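Local coordinates for protein putative conjugative transposon recombinase (Clostridium difficile, PDB 3G13) that probably binds DNA and exchanges its strands as a serine recombinase of a conjugative transposon, represented here by its N-terminal resolvase domain, at residues M35-K38 against V43-D46; D70-E75 against R104-Y109; N90-L95 against Q135-I140. All coordinates share one frame; numbering follows the deposited sequence.

Contact 1. Residues M35-K38 against V43-D46; sequences MIKK and VLAD
I36 and L44 meet where helix 25-37 gives way to strand 42-51, the second half of a beta-alpha-beta unit whose first strand, 6-14, lies beside 42-51 and parallel to it. In this crossover the end of the helix lays an isoleucine on the sheet, at the point where the chain turns back to begin its next strand.

The apolar part comes first. I36 is buried and directs its CB at the strand, and its two branches divide the work. I36 CG2, set anti to the backbone N, reaches the main chain of the strand, 4.0 Å from L44 N. The other branch, turned beside the backbone N with chi1 at -69°, carries I36 CD1 to within 3.8 Å of L44 CD1, the two side chains meeting at about a right angle. L44 answers with its own CB aimed at the helix. On the neighbouring strand V8 is also touched by I36, so the isoleucine packs against two strands at once.

No hydrogen bond joins the two segments; the strand spends its polar backbone on the sheet instead, with V43 bonded to L6 and V8, A45 to V8 and D46 to A10. D46, with its CB directed away from the helix, forms a salt bridge through its carboxylate with R66.

The last contact is a loose one, made by the end of exposed K37. Its chain bends at three successive torsions and approaches the other leucine methyl obliquely, K37 NZ lying 4.1 Å from L44 CD2.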
loop_
_atom_site.group_PDB
_atom_site.type_symbol
_atom_site.label_atom_id
_atom_site.label_comp_id
_atom_site.label_asym_id
_atom_site.label_seq_id
_atom_site.Cartn_x
_atom_site.Cartn_y
_atom_site.Cartn_z
HETATM N N MSE A 35 -1.092 24.807 -16.975
HETATM C CA MSE A 35 -1.830 23.550 -17.127
HETATM C C MSE A 35 -3.294 23.729 -16.719
HETATM O O MSE A 35 -4.200 23.289 -17.427
HETATM C CB MSE A 35 -1.168 22.399 -16.359
HETATM C CG MSE A 35 -1.750 21.024 -16.693
HETATM SE SE MSE A 35 -3.285 20.601 -15.459
HETATM C CE MSE A 35 -2.123 20.258 -13.881
ATOM N N ILE A 36 -3.545 24.377 -15.589
ATOM C CA ILE A 36 -4.934 24.518 -15.136
ATOM C C ILE A 36 -5.752 25.453 -16.079
ATOM O O ILE A 36 -6.962 25.239 -16.291
ATOM C CB ILE A 36 -4.992 24.934 -13.658
ATOM C CG1 ILE A 36 -4.510 23.758 -12.774
ATOM C CG2 ILE A 36 -6.372 25.477 -13.238
ATOM C CD1 ILE A 36 -4.056 24.199 -11.400
ATOM N N LYS A 37 -5.080 26.458 -16.630
ATOM C CA LYS A 37 -5.672 27.361 -17.649
ATOM C C LYS A 37 -6.034 26.694 -18.960
ATOM O O LYS A 37 -6.833 27.241 -19.706
ATOM C CB LYS A 37 -4.752 28.549 -17.953
ATOM C CG LYS A 37 -5.229 29.854 -17.379
ATOM C CD LYS A 37 -4.922 29.897 -15.885
ATOM C CE LYS A 37 -4.380 31.265 -15.513
ATOM N NZ LYS A 37 -4.863 31.649 -14.154
ATOM N N LYS A 38 -5.493 25.508 -19.233
ATOM C CA LYS A 38 -5.886 24.702 -20.405
ATOM C C LYS A 38 -7.377 24.333 -20.453
ATOM O O LYS A 38 -7.923 24.091 -21.546
ATOM C CB LYS A 38 -5.043 23.402 -20.527
ATOM C CG LYS A 38 -3.593 23.656 -20.886
ATOM C CD LYS A 38 -2.738 22.385 -20.897
ATOM C CE LYS A 38 -1.415 22.674 -21.629
ATOM N NZ LYS A 38 -0.653 21.426 -21.930
ATOM N N VAL A 43 -11.130 26.679 -12.659
ATOM C CA VAL A 43 -10.586 27.963 -12.209
ATOM C C VAL A 43 -9.529 27.640 -11.170
ATOM O O VAL A 43 -9.749 26.790 -10.310
ATOM C CB VAL A 43 -11.703 28.968 -11.699
ATOM C CG1 VAL A 43 -12.514 28.392 -10.515
ATOM C CG2 VAL A 43 -11.095 30.343 -11.332
ATOM N N LEU A 44 -8.368 28.291 -11.288
ATOM C CA LEU A 44 -7.271 28.149 -10.330
ATOM C C LEU A 44 -7.674 28.740 -8.978
ATOM O O LEU A 44 -8.064 29.923 -8.901
ATOM C CB LEU A 44 -5.991 28.819 -10.863
ATOM C CG LEU A 44 -4.719 28.900 -9.983
ATOM C CD1 LEU A 44 -4.176 27.531 -9.618
ATOM C CD2 LEU A 44 -3.661 29.758 -10.693
ATOM N N ALA A 45 -7.635 27.895 -7.941
ATOM C CA ALA A 45 -7.833 28.326 -6.555
ATOM C C ALA A 45 -6.511 28.945 -6.112
ATOM O O ALA A 45 -6.428 30.162 -5.944
ATOM C CB ALA A 45 -8.244 27.147 -5.660
ATOM N N ASP A 46 -5.454 28.128 -6.009
ATOM C CA ASP A 46 -4.174 28.635 -5.596
ATOM C C ASP A 46 -3.113 27.577 -5.827
ATOM O O ASP A 46 -3.405 26.412 -6.164
ATOM C CB ASP A 46 -4.225 29.132 -4.116
ATOM C CG ASP A 46 -3.141 30.177 -3.793
ATOM O OD1 ASP A 46 -2.323 30.533 -4.684
ATOM O OD2 ASP A 46 -3.057 30.565 -2.615
#

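Contact 2. Residues D70-E75 against R104-Y109; sequences DCMNGE and RNIAVY
C71 and M72, in the last turn of helix 62-72, face the turn between helix 91-102 and strand 107-110, with the CA atoms of C71 and I106 7.7 Å apart; a Schellman motif ends helix 62-72, with G74 at positive phi and E75 N bonded to D70 O. The contact thereby joins a helix end to the start of a sheet strand within the resolvase domain. I106 CD1 packs on C71 CB (3.7 Å) and also lies against the carbonyl, 3.5 Å from C71 O; L101 of helix 91-102 touches the same isoleucine.

M72, a selenomethionine, and R104 cross at about a right angle. The selenium that stands in for the methionine sulfur lies over one face of the guanidinium, 3.4 Å above its plane and displaced toward the rim. Bends at chi2 (-51°) and chi3 fold the chain so that M72 CE stays 3.8 Å from R104 CD.

A water in the guanidinium plane, at its edge, accepts from R104 NH1 (2.9 Å) and donates to C71 O (3.0 Å), which also accepts from G74 N. R104 thus meets the helix end with a face on a soft, uncharged thioether-like atom and an edge on water.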
loop_
_atom_site.group_PDB
_atom_site.type_symbol
_atom_site.label_atom_id
_atom_site.label_comp_id
_atom_site.label_asym_id
_atom_site.label_seq_id
_atom_site.Cartn_x
_atom_site.Cartn_y
_atom_site.Cartn_z
ATOM N N ASP A 70 -8.052 25.704 3.547
ATOM C CA ASP A 70 -8.835 26.204 2.409
ATOM C C ASP A 70 -9.791 25.146 1.866
ATOM O O ASP A 70 -10.896 25.481 1.401
ATOM C CB ASP A 70 -7.915 26.724 1.304
ATOM C CG ASP A 70 -7.158 27.983 1.730
ATOM O OD1 ASP A 70 -7.521 28.566 2.772
ATOM O OD2 ASP A 70 -6.200 28.377 1.041
ATOM N N CYS A 71 -9.351 23.881 1.909
ATOM C CA CYS A 71 -10.235 22.745 1.581
ATOM C C CYS A 71 -11.404 22.661 2.565
ATOM O O CYS A 71 -12.536 22.494 2.138
ATOM C CB CYS A 71 -9.475 21.399 1.544
ATOM S SG CYS A 71 -8.383 21.159 0.109
HETATM N N MSE A 72 -11.130 22.784 3.874
HETATM C CA MSE A 72 -12.194 22.739 4.887
HETATM C C MSE A 72 -13.175 23.925 4.755
HETATM O O MSE A 72 -14.356 23.812 5.116
HETATM C CB MSE A 72 -11.614 22.608 6.303
HETATM C CG MSE A 72 -10.816 21.300 6.554
HETATM SE SE MSE A 72 -11.780 19.634 6.023
HETATM C CE MSE A 72 -10.960 19.307 4.250
ATOM N N ASN A 73 -12.690 25.029 4.176
ATOM C CA ASN A 73 -13.510 26.227 3.911
ATOM C C ASN A 73 -14.246 26.247 2.558
ATOM O O ASN A 73 -14.941 27.214 2.250
ATOM C CB ASN A 73 -12.638 27.486 4.038
ATOM C CG ASN A 73 -12.107 27.702 5.458
ATOM O OD1 ASN A 73 -12.624 27.134 6.424
ATOM N ND2 ASN A 73 -11.083 28.539 5.587
ATOM N N GLY A 74 -14.094 25.197 1.746
ATOM C CA GLY A 74 -14.844 25.098 0.491
ATOM C C GLY A 74 -14.237 25.829 -0.700
ATOM O O GLY A 74 -14.916 26.073 -1.706
ATOM N N GLU A 75 -12.952 26.154 -0.615
ATOM C CA GLU A 75 -12.283 26.892 -1.702
ATOM C C GLU A 75 -11.734 26.002 -2.817
ATOM O O GLU A 75 -11.340 26.508 -3.872
ATOM C CB GLU A 75 -11.163 27.765 -1.137
ATOM C CG GLU A 75 -11.692 29.012 -0.479
ATOM C CD GLU A 75 -10.663 29.698 0.391
ATOM O OE1 GLU A 75 -9.454 29.712 0.026
ATOM O OE2 GLU A 75 -11.069 30.226 1.449
ATOM N N ARG A 104 -15.419 15.330 2.040
ATOM C CA ARG A 104 -15.929 16.621 1.578
ATOM C C ARG A 104 -16.042 16.719 0.048
ATOM O O ARG A 104 -16.271 17.808 -0.493
ATOM C CB ARG A 104 -15.111 17.765 2.180
ATOM C CG ARG A 104 -15.663 18.146 3.564
ATOM C CD ARG A 104 -14.576 18.227 4.578
ATOM N NE ARG A 104 -15.038 18.680 5.907
ATOM C CZ ARG A 104 -15.527 19.900 6.189
ATOM N NH1 ARG A 104 -15.665 20.835 5.241
ATOM N NH2 ARG A 104 -15.876 20.187 7.443
ATOM N N ASN A 105 -15.939 15.559 -0.613
ATOM C CA ASN A 105 -16.058 15.421 -2.086
ATOM C C ASN A 105 -14.974 16.218 -2.817
ATOM O O ASN A 105 -15.225 16.801 -3.891
ATOM C CB ASN A 105 -17.448 15.839 -2.599
ATOM C CG ASN A 105 -18.576 15.077 -1.932
ATOM O OD1 ASN A 105 -18.643 13.846 -2.011
ATOM N ND2 ASN A 105 -19.480 15.810 -1.272
ATOM N N ILE A 106 -13.790 16.261 -2.200
ATOM C CA ILE A 106 -12.605 16.904 -2.762
ATOM C C ILE A 106 -11.648 15.810 -3.196
ATOM O O ILE A 106 -11.246 14.926 -2.420
ATOM C CB ILE A 106 -11.897 17.864 -1.763
ATOM C CG1 ILE A 106 -12.883 18.927 -1.230
ATOM C CG2 ILE A 106 -10.631 18.485 -2.414
ATOM C CD1 ILE A 106 -12.394 19.706 0.042
ATOM N N ALA A 107 -11.314 15.874 -4.468
ATOM C CA ALA A 107 -10.453 14.907 -5.089
ATOM C C ALA A 107 -8.998 15.352 -4.999
ATOM O O ALA A 107 -8.689 16.543 -5.082
ATOM C CB ALA A 107 -10.862 14.791 -6.581
ATOM N N VAL A 108 -8.108 14.387 -4.851
ATOM C CA VAL A 108 -6.710 14.614 -5.134
ATOM C C VAL A 108 -6.383 13.893 -6.431
ATOM O O VAL A 108 -6.869 12.776 -6.680
ATOM C CB VAL A 108 -5.782 14.106 -3.982
ATOM C CG1 VAL A 108 -4.269 14.302 -4.353
ATOM C CG2 VAL A 108 -6.139 14.796 -2.714
ATOM N N TYR A 109 -5.628 14.565 -7.298
ATOM C CA TYR A 109 -5.128 13.902 -8.482
ATOM C C TYR A 109 -3.606 13.755 -8.370
ATOM O O TYR A 109 -2.881 14.748 -8.454
ATOM C CB TYR A 109 -5.535 14.605 -9.819
ATOM C CG TYR A 109 -5.234 13.667 -10.984
ATOM C CD1 TYR A 109 -6.201 12.787 -11.439
ATOM C CD2 TYR A 109 -3.975 13.626 -11.580
ATOM C CE1 TYR A 109 -5.936 11.887 -12.440
ATOM C CE2 TYR A 109 -3.682 12.705 -12.595
ATOM C CZ TYR A 109 -4.672 11.848 -13.017
ATOM O OH TYR A 109 -4.429 10.935 -14.013
HETATM O O HOH W 1 -15.424 21.738 2.451
#

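Contact 3. Residues N90-L95 against Q135-I140; sequences NTLDTL and QEVENI
T91 and E136 bring the N-terminal end of helix 91-102 against the long helix 120-150, a helix-helix contact of the serine recombinase resolvase domain in which a carboxylate faces a helix start.

The polar part centres on E136. Extended beyond CG, E136 places its carboxylate beside T91, with OE2 3.1 Å from T91 OG1 and OE1 3.4 Å from T91 CB. Two waters then link the carboxylate to the first turn: one accepts from T91 N and donates to E136 OE2 (2.7 Å), the other accepts from L92 N and donates to E136 OE1 (2.9 Å). The first backbone N-H groups of the helix are thus met through solvent by the E136 carboxylate, and the helix start would probably favour its charged form.

On the T91 side V132 of the second subunit packs; elsewhere on helix 120-150, E138 forms a salt bridge with R86 of that subunit.

The apolar part is a single pair, L92 CD1 touching V137 CG2 at 4.1 Å where the two side chains cross at about a right angle.

N90 is the N-cap. With chi1 at 56°, its amide turns back over the helix start, and N90 OD1 takes D93 N at 2.7 Å, the donor nearly in line with the side-chain C=O.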
loop_
_atom_site.group_PDB
_atom_site.type_symbol
_atom_site.label_atom_id
_atom_site.label_comp_id
_atom_site.label_asym_id
_atom_site.label_seq_id
_atom_site.Cartn_x
_atom_site.Cartn_y
_atom_site.Cartn_z
ATOM N N ASN A 90 4.163 9.990 5.107
ATOM C CA ASN A 90 4.031 8.563 5.404
ATOM C C ASN A 90 2.656 8.050 5.032
ATOM O O ASN A 90 1.781 8.840 4.690
ATOM C CB ASN A 90 4.326 8.290 6.896
ATOM C CG ASN A 90 3.453 9.109 7.815
ATOM O OD1 ASN A 90 2.249 9.174 7.642
ATOM N ND2 ASN A 90 4.069 9.737 8.829
ATOM N N THR A 91 2.464 6.740 5.171
ATOM C CA THR A 91 1.203 6.092 4.831
ATOM C C THR A 91 0.017 6.598 5.656
ATOM O O THR A 91 -1.039 6.908 5.099
ATOM C CB THR A 91 1.343 4.560 4.923
ATOM O OG1 THR A 91 2.333 4.155 3.974
ATOM C CG2 THR A 91 0.024 3.873 4.565
ATOM N N LEU A 92 0.203 6.689 6.979
ATOM C CA LEU A 92 -0.843 7.150 7.875
ATOM C C LEU A 92 -1.354 8.574 7.561
ATOM O O LEU A 92 -2.559 8.833 7.616
ATOM C CB LEU A 92 -0.387 7.043 9.336
ATOM C CG LEU A 92 -0.482 5.621 9.900
ATOM C CD1 LEU A 92 0.109 5.593 11.306
ATOM C CD2 LEU A 92 -1.941 5.174 9.942
ATOM N N ASP A 93 -0.439 9.476 7.246
ATOM C CA ASP A 93 -0.831 10.852 6.876
ATOM C C ASP A 93 -1.491 10.877 5.508
ATOM O O ASP A 93 -2.434 11.647 5.302
ATOM C CB ASP A 93 0.370 11.809 6.875
ATOM C CG ASP A 93 0.833 12.177 8.288
ATOM O OD1 ASP A 93 0.066 11.930 9.241
ATOM O OD2 ASP A 93 1.966 12.699 8.421
ATOM N N THR A 94 -1.000 10.052 4.574
ATOM C CA THR A 94 -1.618 9.963 3.230
ATOM C C THR A 94 -3.096 9.583 3.368
ATOM O O THR A 94 -3.973 10.209 2.757
ATOM C CB THR A 94 -0.894 8.943 2.283
ATOM O OG1 THR A 94 0.520 9.216 2.211
ATOM C CG2 THR A 94 -1.480 9.012 0.885
ATOM N N LEU A 95 -3.357 8.554 4.177
ATOM C CA LEU A 95 -4.712 8.121 4.521
ATOM C C LEU A 95 -5.552 9.218 5.109
ATOM O O LEU A 95 -6.662 9.489 4.643
ATOM C CB LEU A 95 -4.661 6.951 5.538
ATOM C CG LEU A 95 -4.356 5.582 4.946
ATOM C CD1 LEU A 95 -4.087 4.542 6.088
ATOM C CD2 LEU A 95 -5.562 5.190 4.067
ATOM N N GLN A 135 0.123 -3.036 8.740
ATOM C CA GLN A 135 1.381 -3.789 8.793
ATOM C C GLN A 135 2.555 -2.927 9.329
ATOM O O GLN A 135 3.379 -3.422 10.103
ATOM C CB GLN A 135 1.705 -4.324 7.417
ATOM C CG GLN A 135 2.971 -5.125 7.319
ATOM C CD GLN A 135 3.116 -5.816 5.987
ATOM O OE1 GLN A 135 3.321 -5.168 4.951
ATOM N NE2 GLN A 135 3.066 -7.158 6.007
ATOM N N GLU A 136 2.641 -1.671 8.889
ATOM C CA GLU A 136 3.688 -0.776 9.363
ATOM C C GLU A 136 3.544 -0.544 10.876
ATOM O O GLU A 136 4.527 -0.547 11.580
ATOM C CB GLU A 136 3.639 0.583 8.667
ATOM C CG GLU A 136 4.022 0.597 7.188
ATOM C CD GLU A 136 3.773 1.982 6.567
ATOM O OE1 GLU A 136 3.085 2.805 7.199
ATOM O OE2 GLU A 136 4.242 2.246 5.457
ATOM N N VAL A 137 2.324 -0.360 11.358
ATOM C CA VAL A 137 2.081 -0.169 12.784
ATOM C C VAL A 137 2.449 -1.426 13.622
ATOM O O VAL A 137 3.126 -1.320 14.672
ATOM C CB VAL A 137 0.624 0.281 13.040
ATOM C CG1 VAL A 137 0.257 0.142 14.522
ATOM C CG2 VAL A 137 0.439 1.724 12.580
ATOM N N GLU A 138 2.014 -2.594 13.155
ATOM C CA GLU A 138 2.385 -3.838 13.798
ATOM C C GLU A 138 3.887 -4.090 13.736
ATOM O O GLU A 138 4.452 -4.615 14.700
ATOM C CB GLU A 138 1.611 -5.011 13.195
ATOM C CG GLU A 138 0.121 -4.838 13.265
ATOM C CD GLU A 138 -0.634 -6.021 12.628
ATOM O OE1 GLU A 138 0.008 -6.945 12.114
ATOM O OE2 GLU A 138 -1.871 -6.023 12.668
ATOM N N ASN A 139 4.533 -3.737 12.621
ATOM C CA ASN A 139 5.997 -3.860 12.528
ATOM C C ASN A 139 6.723 -2.998 13.580
ATOM O O ASN A 139 7.665 -3.468 14.206
ATOM C CB ASN A 139 6.518 -3.566 11.120
ATOM C CG ASN A 139 6.508 -4.787 10.223
ATOM O OD1 ASN A 139 6.655 -5.919 10.694
ATOM N ND2 ASN A 139 6.344 -4.572 8.918
ATOM N N ILE A 140 6.261 -1.755 13.775
ATOM C CA ILE A 140 6.841 -0.840 14.777
ATOM C C ILE A 140 6.676 -1.460 16.158
ATOM O O ILE A 140 7.614 -1.505 16.938
ATOM C CB ILE A 140 6.177 0.559 14.730
ATOM C CG1 ILE A 140 6.593 1.285 13.448
ATOM C CG2 ILE A 140 6.487 1.395 16.001
ATOM C CD1 ILE A 140 5.712 2.521 13.118
HETATM O O HOH W 2 4.884 4.901 5.520
HETATM O O HOH W 3 2.841 5.526 8.203
#

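The three contacts lie within one resolvase domain. Contact 1 closes along the chain before either of the others opens, whereas contacts 2 and 3 alternate their segments. Contacts 1 and 2 border the same sheet, their centres about 15 Å apart, and touch where A45 CB packs on E75 O at 3.6 Å. Helix 91-102 starts in contact 3 and is followed by the loop and strand of contact 2, whose centre is about 24 Å from that of contact 3. Contacts 1 and 3 stand on opposite sides of the chain's centre, their own centres about 33 Å apart. The contacts run from the sheet (1 and 2) to the long helix 120-150 (3), where the second subunit packs.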